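Local structure of pyruvate kinase (Pyrobaculum aerophilum, 3QTG) at residues R272-S277 with M314-L319; T310-G315 with R340-V345; K120-A125 with D130-L135. The protein catalyses the last step of glycolysis, the transfer of phosphate from phosphoenolpyruvate to ADP that yields pyruvate and ATP, with a divalent metal cation as cofactor. All blocks are in the same frame, centred on the assembly; numbering follows the deposited sequence.

Interaction 1: R272-S277 with M314-L319; sequences RIVHTS and MGVDSL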
ATOM      1  N   ARG A 272      24.359  -6.197   0.218  1.00 37.50           N
ATOM      2  CA  ARG A 272      23.793  -7.186  -0.696  1.00 38.86           C
ATOM      3  C   ARG A 272      23.763  -8.619  -0.110  1.00 36.41           C
ATOM      4  O   ARG A 272      22.784  -9.345  -0.305  1.00 35.49           O
ATOM      5  CB  ARG A 272      24.462  -7.131  -2.086  1.00 39.10           C
ATOM      6  CG  ARG A 272      24.186  -8.370  -2.967  1.00 43.58           C
ATOM      7  CD  ARG A 272      24.335  -8.096  -4.503  1.00 44.51           C
ATOM      8  NE  ARG A 272      25.735  -8.128  -4.958  1.00 53.20           N
ATOM      9  CZ  ARG A 272      26.529  -7.057  -5.079  1.00 55.23           C
ATOM     10  NH1 ARG A 272      26.081  -5.838  -4.774  1.00 58.07           N
ATOM     11  NH2 ARG A 272      27.783  -7.207  -5.502  1.00 54.11           N
ATOM     12  N   ILE A 273      24.808  -9.018   0.614  1.00 35.17           N
ATOM     13  CA  ILE A 273      24.797 -10.328   1.282  1.00 33.40           C
ATOM     14  C   ILE A 273      23.682 -10.432   2.334  1.00 33.34           C
ATOM     15  O   ILE A 273      22.972 -11.452   2.417  1.00 31.47           O
ATOM     16  CB  ILE A 273      26.161 -10.707   1.932  1.00 33.77           C
ATOM     17  CG1 ILE A 273      27.280 -10.817   0.870  1.00 33.23           C
ATOM     18  CG2 ILE A 273      26.002 -12.031   2.686  1.00 31.69           C
ATOM     19  CD1 ILE A 273      28.708 -10.568   1.382  1.00 32.71           C
ATOM     20  N   VAL A 274      23.559  -9.375   3.145  1.00 33.65           N
ATOM     21  CA  VAL A 274      22.555  -9.292   4.216  1.00 33.82           C
ATOM     22  C   VAL A 274      21.119  -9.268   3.650  1.00 34.18           C
ATOM     23  O   VAL A 274      20.288 -10.063   4.071  1.00 33.91           O
ATOM     24  CB  VAL A 274      22.792  -8.082   5.154  1.00 33.48           C
ATOM     25  CG1 VAL A 274      21.655  -7.962   6.196  1.00 33.50           C
ATOM     26  CG2 VAL A 274      24.149  -8.207   5.868  1.00 34.32           C
ATOM     27  N   HIS A 275      20.856  -8.399   2.679  1.00 34.85           N
ATOM     28  CA  HIS A 275      19.564  -8.374   1.977  1.00 36.60           C
ATOM     29  C   HIS A 275      19.185  -9.747   1.377  1.00 36.39           C
ATOM     30  O   HIS A 275      18.083 -10.235   1.558  1.00 36.04           O
ATOM     31  CB  HIS A 275      19.571  -7.264   0.920  1.00 37.41           C
ATOM     32  CG  HIS A 275      19.427  -5.883   1.503  1.00 41.98           C
ATOM     33  ND1 HIS A 275      19.595  -5.617   2.852  1.00 42.73           N
ATOM     34  CD2 HIS A 275      19.138  -4.691   0.918  1.00 44.75           C
ATOM     35  CE1 HIS A 275      19.413  -4.325   3.068  1.00 46.62           C
ATOM     36  NE2 HIS A 275      19.135  -3.739   1.912  1.00 45.59           N
ATOM     37  N   THR A 276      20.129 -10.395   0.709  1.00 36.52           N
ATOM     38  CA  THR A 276      19.881 -11.703   0.129  1.00 35.96           C
ATOM     39  C   THR A 276      19.569 -12.794   1.153  1.00 35.78           C
ATOM     40  O   THR A 276      18.640 -13.597   0.942  1.00 36.01           O
ATOM     41  CB  THR A 276      21.031 -12.084  -0.810  1.00 36.29           C
ATOM     42  OG1 THR A 276      21.148 -11.052  -1.790  1.00 35.52           O
ATOM     43  CG2 THR A 276      20.781 -13.413  -1.503  1.00 35.57           C
ATOM     44  N   SER A 277      20.297 -12.806   2.263  1.00 35.56           N
ATOM     45  CA  SER A 277      20.066 -13.798   3.314  1.00 36.92           C
ATOM     46  C   SER A 277      18.707 -13.628   3.980  1.00 36.84           C
ATOM     47  O   SER A 277      18.037 -14.615   4.216  1.00 37.06           O
ATOM     48  CB  SER A 277      21.170 -13.789   4.393  1.00 36.68           C
ATOM     49  OG  SER A 277      22.445 -13.996   3.823  1.00 38.91           O
ATOM     50  N   MET A 314      20.609  -3.249  10.471  1.00 39.82           N
ATOM     51  CA  MET A 314      20.188  -3.931   9.245  1.00 41.48           C
ATOM     52  C   MET A 314      19.379  -5.173   9.567  1.00 38.77           C
ATOM     53  O   MET A 314      18.684  -5.702   8.711  1.00 38.15           O
ATOM     54  CB  MET A 314      21.396  -4.380   8.428  1.00 41.05           C
ATOM     55  CG  MET A 314      22.177  -3.306   7.712  1.00 44.99           C
ATOM     56  SD  MET A 314      23.374  -4.133   6.609  1.00 49.01           S
ATOM     57  CE  MET A 314      22.303  -4.394   5.197  1.00 49.96           C
ATOM     58  N   GLY A 315      19.504  -5.656  10.800  1.00 37.51           N
ATOM     59  CA  GLY A 315      18.735  -6.811  11.257  1.00 36.02           C
ATOM     60  C   GLY A 315      19.452  -8.149  11.124  1.00 35.46           C
ATOM     61  O   GLY A 315      18.797  -9.175  11.017  1.00 35.09           O
ATOM     62  N   VAL A 316      20.788  -8.148  11.176  1.00 34.34           N
ATOM     63  CA  VAL A 316      21.557  -9.403  11.204  1.00 33.51           C
ATOM     64  C   VAL A 316      21.243 -10.199  12.475  1.00 33.01           C
ATOM     65  O   VAL A 316      20.920  -9.598  13.515  1.00 33.16           O
ATOM     66  CB  VAL A 316      23.106  -9.147  11.103  1.00 33.84           C
ATOM     67  CG1 VAL A 316      23.442  -8.449   9.789  1.00 32.91           C
ATOM     68  CG2 VAL A 316      23.619  -8.319  12.307  1.00 32.03           C
ATOM     69  N   ASP A 317      21.342 -11.531  12.400  1.00 31.91           N
ATOM     70  CA  ASP A 317      21.118 -12.391  13.567  1.00 31.49           C
ATOM     71  C   ASP A 317      22.226 -12.251  14.606  1.00 31.78           C
ATOM     72  O   ASP A 317      21.957 -12.321  15.805  1.00 32.36           O
ATOM     73  CB  ASP A 317      21.075 -13.882  13.200  1.00 31.56           C
ATOM     74  CG  ASP A 317      19.931 -14.249  12.290  1.00 31.84           C
ATOM     75  OD1 ASP A 317      18.980 -14.930  12.756  1.00 30.46           O
ATOM     76  OD2 ASP A 317      20.004 -13.897  11.103  1.00 32.02           O
ATOM     77  N   SER A 318      23.471 -12.143  14.146  1.00 31.83           N
ATOM     78  CA  SER A 318      24.642 -12.098  15.047  1.00 32.57           C
ATOM     79  C   SER A 318      25.841 -11.287  14.525  1.00 33.31           C
ATOM     80  O   SER A 318      25.964 -11.027  13.307  1.00 33.43           O
ATOM     81  CB  SER A 318      25.084 -13.511  15.464  1.00 31.44           C
ATOM     82  OG  SER A 318      25.314 -14.343  14.343  1.00 33.32           O
ATOM     83  N   LEU A 319      26.705 -10.890  15.469  1.00 33.67           N
ATOM     84  CA  LEU A 319      27.986 -10.230  15.196  1.00 34.69           C
ATOM     85  C   LEU A 319      29.092 -11.035  15.871  1.00 35.30           C
ATOM     86  O   LEU A 319      28.972 -11.421  17.038  1.00 35.59           O
ATOM     87  CB  LEU A 319      28.009  -8.767  15.681  1.00 33.98           C
ATOM     88  CG  LEU A 319      26.936  -7.782  15.142  1.00 36.47           C
ATOM     89  CD1 LEU A 319      26.913  -6.495  15.943  1.00 38.03           C
ATOM     90  CD2 LEU A 319      27.114  -7.444  13.667  1.00 36.32           C
TER

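Interaction 2: T310-G315 with R340-V345; sequences TTASMG and RILMNV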
ATOM      1  N   THR A 310      25.169   0.454  13.066  1.00 37.23           N
ATOM      2  CA  THR A 310      24.468   0.363  11.778  1.00 38.15           C
ATOM      3  C   THR A 310      24.412  -1.052  11.169  1.00 38.00           C
ATOM      4  O   THR A 310      23.414  -1.439  10.552  1.00 38.76           O
ATOM      5  CB  THR A 310      25.010   1.377  10.762  1.00 38.20           C
ATOM      6  OG1 THR A 310      26.418   1.203  10.626  1.00 39.19           O
ATOM      7  CG2 THR A 310      24.758   2.802  11.228  1.00 37.73           C
ATOM      8  N   THR A 311      25.470  -1.830  11.338  1.00 37.75           N
ATOM      9  CA  THR A 311      25.437  -3.246  10.947  1.00 36.98           C
ATOM     10  C   THR A 311      24.305  -4.005  11.673  1.00 36.89           C
ATOM     11  O   THR A 311      23.510  -4.703  11.022  1.00 36.17           O
ATOM     12  CB  THR A 311      26.825  -3.900  11.169  1.00 37.24           C
ATOM     13  OG1 THR A 311      27.782  -3.235  10.327  1.00 37.22           O
ATOM     14  CG2 THR A 311      26.817  -5.378  10.840  1.00 36.27           C
ATOM     15  N   ALA A 312      24.225  -3.849  13.003  1.00 36.12           N
ATOM     16  CA  ALA A 312      23.141  -4.446  13.784  1.00 36.67           C
ATOM     17  C   ALA A 312      21.728  -3.975  13.369  1.00 37.18           C
ATOM     18  O   ALA A 312      20.800  -4.794  13.343  1.00 36.87           O
ATOM     19  CB  ALA A 312      23.358  -4.253  15.297  1.00 35.51           C
ATOM     20  N   SER A 313      21.583  -2.680  13.059  1.00 37.98           N
ATOM     21  CA  SER A 313      20.315  -2.087  12.575  1.00 39.50           C
ATOM     22  C   SER A 313      19.735  -2.728  11.336  1.00 39.27           C
ATOM     23  O   SER A 313      18.522  -2.710  11.152  1.00 38.48           O
ATOM     24  CB  SER A 313      20.495  -0.601  12.249  1.00 39.87           C
ATOM     25  OG  SER A 313      20.582   0.132  13.440  1.00 44.37           O
ATOM     26  N   MET A 314      20.609  -3.249  10.471  1.00 39.82           N
ATOM     27  CA  MET A 314      20.188  -3.931   9.245  1.00 41.48           C
ATOM     28  C   MET A 314      19.379  -5.173   9.567  1.00 38.77           C
ATOM     29  O   MET A 314      18.684  -5.702   8.711  1.00 38.15           O
ATOM     30  CB  MET A 314      21.396  -4.380   8.428  1.00 41.05           C
ATOM     31  CG  MET A 314      22.177  -3.306   7.712  1.00 44.99           C
ATOM     32  SD  MET A 314      23.374  -4.133   6.609  1.00 49.01           S
ATOM     33  CE  MET A 314      22.303  -4.394   5.197  1.00 49.96           C
ATOM     34  N   GLY A 315      19.504  -5.656  10.800  1.00 37.51           N
ATOM     35  CA  GLY A 315      18.735  -6.811  11.257  1.00 36.02           C
ATOM     36  C   GLY A 315      19.452  -8.149  11.124  1.00 35.46           C
ATOM     37  O   GLY A 315      18.797  -9.175  11.017  1.00 35.09           O
ATOM     38  N   ARG A 340      26.918  -3.586  25.047  1.00 46.72           N
ATOM     39  CA  ARG A 340      26.476  -2.241  25.391  1.00 47.32           C
ATOM     40  C   ARG A 340      25.942  -1.485  24.158  1.00 46.94           C
ATOM     41  O   ARG A 340      24.862  -0.904  24.214  1.00 47.18           O
ATOM     42  CB  ARG A 340      27.643  -1.482  26.017  1.00 47.91           C
ATOM     43  CG  ARG A 340      27.285  -0.147  26.624  1.00 50.93           C
ATOM     44  CD  ARG A 340      28.549   0.593  27.078  1.00 58.13           C
ATOM     45  NE  ARG A 340      29.580  -0.312  27.611  1.00 61.56           N
ATOM     46  CZ  ARG A 340      30.551   0.062  28.446  1.00 64.97           C
ATOM     47  NH1 ARG A 340      30.622   1.330  28.853  1.00 66.37           N
ATOM     48  NH2 ARG A 340      31.446  -0.830  28.882  1.00 64.38           N
ATOM     49  N   ILE A 341      26.696  -1.498  23.057  1.00 46.11           N
ATOM     50  CA  ILE A 341      26.258  -0.867  21.789  1.00 45.38           C
ATOM     51  C   ILE A 341      24.938  -1.441  21.292  1.00 45.48           C
ATOM     52  O   ILE A 341      24.078  -0.702  20.825  1.00 45.41           O
ATOM     53  CB  ILE A 341      27.317  -0.983  20.652  1.00 45.11           C
ATOM     54  CG1 ILE A 341      28.593  -0.202  21.014  1.00 44.61           C
ATOM     55  CG2 ILE A 341      26.716  -0.494  19.282  1.00 44.89           C
ATOM     56  CD1 ILE A 341      29.839  -0.605  20.224  1.00 43.54           C
ATOM     57  N   LEU A 342      24.794  -2.759  21.391  1.00 45.90           N
ATOM     58  CA  LEU A 342      23.600  -3.454  20.913  1.00 46.66           C
ATOM     59  C   LEU A 342      22.347  -3.045  21.686  1.00 48.11           C
ATOM     60  O   LEU A 342      21.254  -2.929  21.110  1.00 47.99           O
ATOM     61  CB  LEU A 342      23.798  -4.982  20.936  1.00 45.82           C
ATOM     62  CG  LEU A 342      24.861  -5.517  19.962  1.00 45.37           C
ATOM     63  CD1 LEU A 342      24.990  -7.045  20.001  1.00 42.90           C
ATOM     64  CD2 LEU A 342      24.610  -5.030  18.554  1.00 43.73           C
ATOM     65  N   MET A 343      22.514  -2.812  22.987  1.00 49.49           N
ATOM     66  CA  MET A 343      21.412  -2.370  23.833  1.00 51.56           C
ATOM     67  C   MET A 343      20.862  -1.018  23.396  1.00 51.07           C
ATOM     68  O   MET A 343      19.747  -0.657  23.746  1.00 51.86           O
ATOM     69  CB  MET A 343      21.828  -2.355  25.310  1.00 52.17           C
ATOM     70  CG  MET A 343      22.056  -3.760  25.852  1.00 52.47           C
ATOM     71  SD  MET A 343      22.459  -3.834  27.607  1.00 56.06           S
ATOM     72  CE  MET A 343      22.522  -5.625  27.845  1.00 55.16           C
ATOM     73  N   ASN A 344      21.638  -0.290  22.604  1.00 50.54           N
ATOM     74  CA  ASN A 344      21.208   1.009  22.090  1.00 50.35           C
ATOM     75  C   ASN A 344      20.551   0.955  20.717  1.00 49.39           C
ATOM     76  O   ASN A 344      19.952   1.941  20.292  1.00 49.90           O
ATOM     77  CB  ASN A 344      22.396   1.975  22.028  1.00 50.42           C
ATOM     78  CG  ASN A 344      22.860   2.398  23.394  1.00 52.16           C
ATOM     79  OD1 ASN A 344      22.295   3.318  24.001  1.00 50.51           O
ATOM     80  ND2 ASN A 344      23.888   1.708  23.909  1.00 51.96           N
ATOM     81  N   VAL A 345      20.679  -0.175  20.024  1.00 47.85           N
ATOM     82  CA  VAL A 345      20.259  -0.273  18.619  1.00 47.12           C
ATOM     83  C   VAL A 345      18.749  -0.045  18.406  1.00 47.10           C
ATOM     84  O   VAL A 345      17.925  -0.582  19.124  1.00 46.47           O
ATOM     85  CB  VAL A 345      20.744  -1.597  17.942  1.00 46.14           C
ATOM     86  CG1 VAL A 345      20.199  -1.730  16.534  1.00 44.59           C
ATOM     87  CG2 VAL A 345      22.267  -1.632  17.885  1.00 46.85           C
TER

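Interaction 3: K120-A125 with D130-L135; sequences KAFFSA and DVILML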
ATOM      1  N   LYS A 120      48.845 -25.511  -9.395  1.00 39.29           N
ATOM      2  CA  LYS A 120      48.546 -25.028 -10.748  1.00 41.07           C
ATOM      3  C   LYS A 120      47.356 -24.057 -10.781  1.00 39.69           C
ATOM      4  O   LYS A 120      47.300 -23.197 -11.646  1.00 39.16           O
ATOM      5  CB  LYS A 120      48.290 -26.172 -11.745  1.00 42.87           C
ATOM      6  CG  LYS A 120      48.581 -25.752 -13.238  1.00 44.10           C
ATOM      7  CD  LYS A 120      47.896 -26.713 -14.206  1.00 46.10           C
ATOM      8  CE  LYS A 120      47.963 -26.236 -15.683  1.00 49.90           C
ATOM      9  NZ  LYS A 120      49.181 -26.734 -16.409  1.00 52.68           N
ATOM     10  N   ALA A 121      46.424 -24.208  -9.840  1.00 38.81           N
ATOM     11  CA  ALA A 121      45.265 -23.316  -9.752  1.00 38.72           C
ATOM     12  C   ALA A 121      45.673 -21.836  -9.626  1.00 38.42           C
ATOM     13  O   ALA A 121      44.932 -20.960 -10.088  1.00 38.52           O
ATOM     14  CB  ALA A 121      44.338 -23.730  -8.610  1.00 37.39           C
ATOM     15  N   PHE A 122      46.842 -21.567  -9.025  1.00 37.86           N
ATOM     16  CA  PHE A 122      47.388 -20.204  -8.970  1.00 36.89           C
ATOM     17  C   PHE A 122      47.653 -19.725 -10.398  1.00 37.89           C
ATOM     18  O   PHE A 122      47.268 -18.615 -10.784  1.00 37.49           O
ATOM     19  CB  PHE A 122      48.681 -20.140  -8.144  1.00 36.62           C
ATOM     20  CG  PHE A 122      49.339 -18.756  -8.129  1.00 35.98           C
ATOM     21  CD1 PHE A 122      48.805 -17.717  -7.359  1.00 35.07           C
ATOM     22  CD2 PHE A 122      50.469 -18.502  -8.893  1.00 34.69           C
ATOM     23  CE1 PHE A 122      49.398 -16.448  -7.347  1.00 33.01           C
ATOM     24  CE2 PHE A 122      51.086 -17.248  -8.892  1.00 34.93           C
ATOM     25  CZ  PHE A 122      50.536 -16.206  -8.107  1.00 36.14           C
ATOM     26  N   PHE A 123      48.294 -20.573 -11.188  1.00 38.25           N
ATOM     27  CA  PHE A 123      48.654 -20.191 -12.556  1.00 39.58           C
ATOM     28  C   PHE A 123      47.433 -20.079 -13.472  1.00 41.27           C
ATOM     29  O   PHE A 123      47.388 -19.179 -14.306  1.00 42.35           O
ATOM     30  CB  PHE A 123      49.815 -21.066 -13.084  1.00 38.23           C
ATOM     31  CG  PHE A 123      51.030 -20.959 -12.216  1.00 36.22           C
ATOM     32  CD1 PHE A 123      51.951 -19.936 -12.416  1.00 33.44           C
ATOM     33  CD2 PHE A 123      51.196 -21.807 -11.117  1.00 32.72           C
ATOM     34  CE1 PHE A 123      53.055 -19.783 -11.563  1.00 32.78           C
ATOM     35  CE2 PHE A 123      52.291 -21.655 -10.260  1.00 30.87           C
ATOM     36  CZ  PHE A 123      53.226 -20.647 -10.491  1.00 30.82           C
ATOM     37  N   SER A 124      46.424 -20.929 -13.267  1.00 41.98           N
ATOM     38  CA  SER A 124      45.166 -20.806 -14.012  1.00 43.73           C
ATOM     39  C   SER A 124      44.368 -19.547 -13.672  1.00 44.14           C
ATOM     40  O   SER A 124      43.642 -19.055 -14.517  1.00 45.78           O
ATOM     41  CB  SER A 124      44.283 -22.024 -13.788  1.00 43.54           C
ATOM     42  OG  SER A 124      44.992 -23.193 -14.139  1.00 46.92           O
ATOM     43  N   ALA A 125      44.497 -19.035 -12.450  1.00 43.97           N
ATOM     44  CA  ALA A 125      43.730 -17.865 -11.999  1.00 44.60           C
ATOM     45  C   ALA A 125      44.328 -16.506 -12.421  1.00 45.31           C
ATOM     46  O   ALA A 125      43.607 -15.506 -12.499  1.00 46.34           O
ATOM     47  CB  ALA A 125      43.543 -17.909 -10.482  1.00 43.19           C
ATOM     48  N   ASP A 130      46.734  -8.444 -13.110  1.00 43.11           N
ATOM     49  CA  ASP A 130      46.224  -8.874 -11.809  1.00 41.81           C
ATOM     50  C   ASP A 130      47.213  -8.475 -10.747  1.00 40.70           C
ATOM     51  O   ASP A 130      48.403  -8.327 -11.039  1.00 40.67           O
ATOM     52  CB  ASP A 130      46.053 -10.395 -11.737  1.00 42.06           C
ATOM     53  CG  ASP A 130      44.716 -10.859 -12.263  1.00 43.75           C
ATOM     54  OD1 ASP A 130      43.737 -10.069 -12.211  1.00 47.38           O
ATOM     55  OD2 ASP A 130      44.647 -12.016 -12.728  1.00 42.42           O
ATOM     56  N   VAL A 131      46.726  -8.350  -9.517  1.00 38.90           N
ATOM     57  CA  VAL A 131      47.557  -8.020  -8.363  1.00 37.84           C
ATOM     58  C   VAL A 131      47.611  -9.214  -7.390  1.00 38.00           C
ATOM     59  O   VAL A 131      46.575  -9.759  -6.969  1.00 37.33           O
ATOM     60  CB  VAL A 131      47.037  -6.767  -7.635  1.00 37.53           C
ATOM     61  CG1 VAL A 131      47.868  -6.462  -6.393  1.00 36.15           C
ATOM     62  CG2 VAL A 131      46.975  -5.541  -8.619  1.00 37.36           C
ATOM     63  N   ILE A 132      48.835  -9.607  -7.054  1.00 37.89           N
ATOM     64  CA  ILE A 132      49.096 -10.734  -6.192  1.00 37.96           C
ATOM     65  C   ILE A 132      49.322 -10.204  -4.779  1.00 38.57           C
ATOM     66  O   ILE A 132      50.055  -9.245  -4.594  1.00 39.14           O
ATOM     67  CB  ILE A 132      50.335 -11.505  -6.693  1.00 37.69           C
ATOM     68  CG1 ILE A 132      50.012 -12.228  -8.008  1.00 37.64           C
ATOM     69  CG2 ILE A 132      50.848 -12.484  -5.626  1.00 36.01           C
ATOM     70  CD1 ILE A 132      51.248 -12.581  -8.757  1.00 38.82           C
ATOM     71  N   LEU A 133      48.696 -10.831  -3.792  1.00 39.29           N
ATOM     72  CA  LEU A 133      48.751 -10.346  -2.414  1.00 41.21           C
ATOM     73  C   LEU A 133      49.421 -11.333  -1.482  1.00 42.50           C
ATOM     74  O   LEU A 133      49.021 -12.483  -1.380  1.00 41.98           O
ATOM     75  CB  LEU A 133      47.339 -10.052  -1.880  1.00 40.53           C
ATOM     76  CG  LEU A 133      46.458  -9.094  -2.679  1.00 40.82           C
ATOM     77  CD1 LEU A 133      45.016  -9.149  -2.127  1.00 38.03           C
ATOM     78  CD2 LEU A 133      47.063  -7.688  -2.593  1.00 37.92           C
ATOM     79  N   MET A 134      50.412 -10.839  -0.770  1.00 45.14           N
ATOM     80  CA  MET A 134      51.192 -11.634   0.136  1.00 48.71           C
ATOM     81  C   MET A 134      51.327 -10.828   1.405  1.00 50.70           C
ATOM     82  O   MET A 134      51.169  -9.607   1.389  1.00 51.01           O
ATOM     83  CB  MET A 134      52.571 -11.876  -0.460  1.00 48.31           C
ATOM     84  CG  MET A 134      52.509 -12.360  -1.905  1.00 49.61           C
ATOM     85  SD  MET A 134      53.631 -13.705  -2.215  1.00 50.75           S
ATOM     86  CE  MET A 134      54.801 -12.869  -3.241  1.00 48.03           C
ATOM     87  N   LEU A 135      51.637 -11.503   2.500  1.00 53.42           N
ATOM     88  CA  LEU A 135      51.838 -10.828   3.770  1.00 56.09           C
ATOM     89  C   LEU A 135      50.515 -10.149   4.158  1.00 57.59           C
ATOM     90  O   LEU A 135      50.483  -8.970   4.515  1.00 58.50           O
ATOM     91  CB  LEU A 135      53.020  -9.843   3.655  1.00 56.01           C
ATOM     92  CG  LEU A 135      54.469 -10.377   3.750  1.00 56.57           C
ATOM     93  CD1 LEU A 135      54.654 -11.824   3.281  1.00 56.95           C
ATOM     94  CD2 LEU A 135      55.487  -9.453   3.066  1.00 56.25           C
TER

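Interaction 1: R272-S277 with M314-L319
The methyl end of Met314 lies over the branched side chain of Val274 and against the imidazole of His275, and CE makes the closest contacts of this residue with helix residues 272-277. Its CE stands 3.7 Å from Val274 CB and nearly as close to Val274 CG1. CE also comes 3.6 Å from His275 CE1, at roughly a right angle to its contact with the valine, and approaches the ring obliquely, the two side chains crossing at about 90°. The thioether is extended as far as the sulfur and then bends (chi3 85°), which turns the methyl into the corner between valine and histidine. Val316 adds a second, looser point: its CG1 meets both methyls of Val274, with 4.0 Å to Val274 CG2. Between the two contacting residues, Gly315 takes a positive phi of 95° as the chain leaves helix 302-313, a conformation in which a CB would run into the preceding carbonyl oxygen. The chain then enters strand 318-321, the eighth of the TIM barrel, while helix 266-279 packs from outside on strands 249-253 and 284-287 through Ile273, Val274 and Ser277. Asp317, beside the valine contact, forms a salt bridge with Arg394. His275 also packs on Gln348 of a second subunit, so this edge lies near a subunit interface. Across the two segments the chemistry is largely dispersive: methyl and methine carbons meet one another and the CE1-ND1 side of the imidazole, so within this contact the fit depends on shape and not on directed bonds.

Interaction 2: T310-G315 with R340-V345
Val345 holds CG1 anti to its backbone N (chi1 175°) and CG2 anti to its carbonyl carbon, which spreads the two methyls over neighbouring residues of helix 302-313. CG2 rests 3.8 Å from Ala312 CB, and CG1 lies 3.6 Å from Ser313 OG and a little farther from the amide nitrogen of Ser313. Leu342, one helical turn earlier, has CD1 anti to CA (chi2 -179°), and the other branch, CD2, is the one turned to the alanine, 3.6 Å from Ala312 CB. The small methyl of Ala312 is thus met by two different side chains. Its CB is directed toward segment 340-345, and the closest pair of CA atoms, Ser313 CA and Val345 CA, is 6.3 Å apart. The serine hydroxyl touches only carbon across this contact. Its one proton has two carbonyl acceptors within reach, Glu346 O just beyond Val345 and Phe309 O a turn back in its own helix, and Arg271 of a second subunit adds a weak bond. Val345 has extended backbone angles, and its amide is still bonded to Leu342 O. Packing therefore joins the last turns of two helices: helix 302-313, which precedes strand 318-321, and helix 331-343, which comes later, beyond the short helix 323-326. Leu342 also touches Leu319 of that strand and Thr17 ahead of the first strand, and Ile341 continues the helix pairing onto Ile305 and Val308, while a second subunit is reached through Asn344, which bonds to Asp264 of that neighbour.

Interaction 3: K120-A125 with D130-L135
Phe122 is the first residue of the short helix 120-125 to reach strand 131-134, and it does so with the far end of its ring. CG is anti to the backbone N (chi1 176°), which carries the end of the ring to the strand. Phe122 CZ then lies 3.8 Å from Ile132 CD1 and 4.0 Å from Ile132 CG1. The isoleucine methyl comes in at the ring's edge, near its plane, and the two side chains cross at about a right angle, so this is edge packing and not a methyl laid on the aromatic face. Phe123, next in sequence, has its ring turned to that of its neighbour: Phe122 CD2 stands 3.7 Å above the plane of the Phe123 ring, over its centre, while Phe123 CE1 lies in the plane of the Phe122 ring at its edge. The two consecutive aromatics are thus set edge to face, with Phe122 presenting the edge. Ala125, at the last turn, meets Asp130, just ahead of the strand, through its carbonyl oxygen, with Ala125 O 3.6 Å from Asp130 OD2. Two oxygens at that distance do not attract each other directly; Lys172 bridges them, its NZ forming a salt bridge with Asp130 OD2 and a hydrogen bond with Ala125 O. Asp130 OD2 also accepts from the backbone N of Glu127 in the connecting turn. Ile151, Ile167 and Val169 of the same sheet also pack on Phe122, within the small beta domain inserted in the barrel. The contact thus combines a hydrophobic centre with a polar margin, where the lysine charge probably offsets the repulsion between carboxylate and carbonyl oxygens.

Interactions 1 and 2 are neighbours in the barrel domain, with centres 12 Å apart, and they share Met314 and Gly315. Met314 belongs to the packing of interaction 1, whereas its predecessors Ala312 and Ser313 make interaction 2. Direct packing joins them too: Leu319 CD2 lies 3.5 Å from Thr311 CG2, and Leu319 CD1 is 3.8 Å from Leu342 CD2. Interaction 3 stands apart in the beta domain, its centre 30 Å from that of interaction 1 and 38 Å from that of interaction 2. It is nearest the predicted ATP site: the side chain of Phe122 is about 10 Å from that of Arg87, and that of Ile132 about 10 Å from that of Lys165; the other two lie away from the predicted sites.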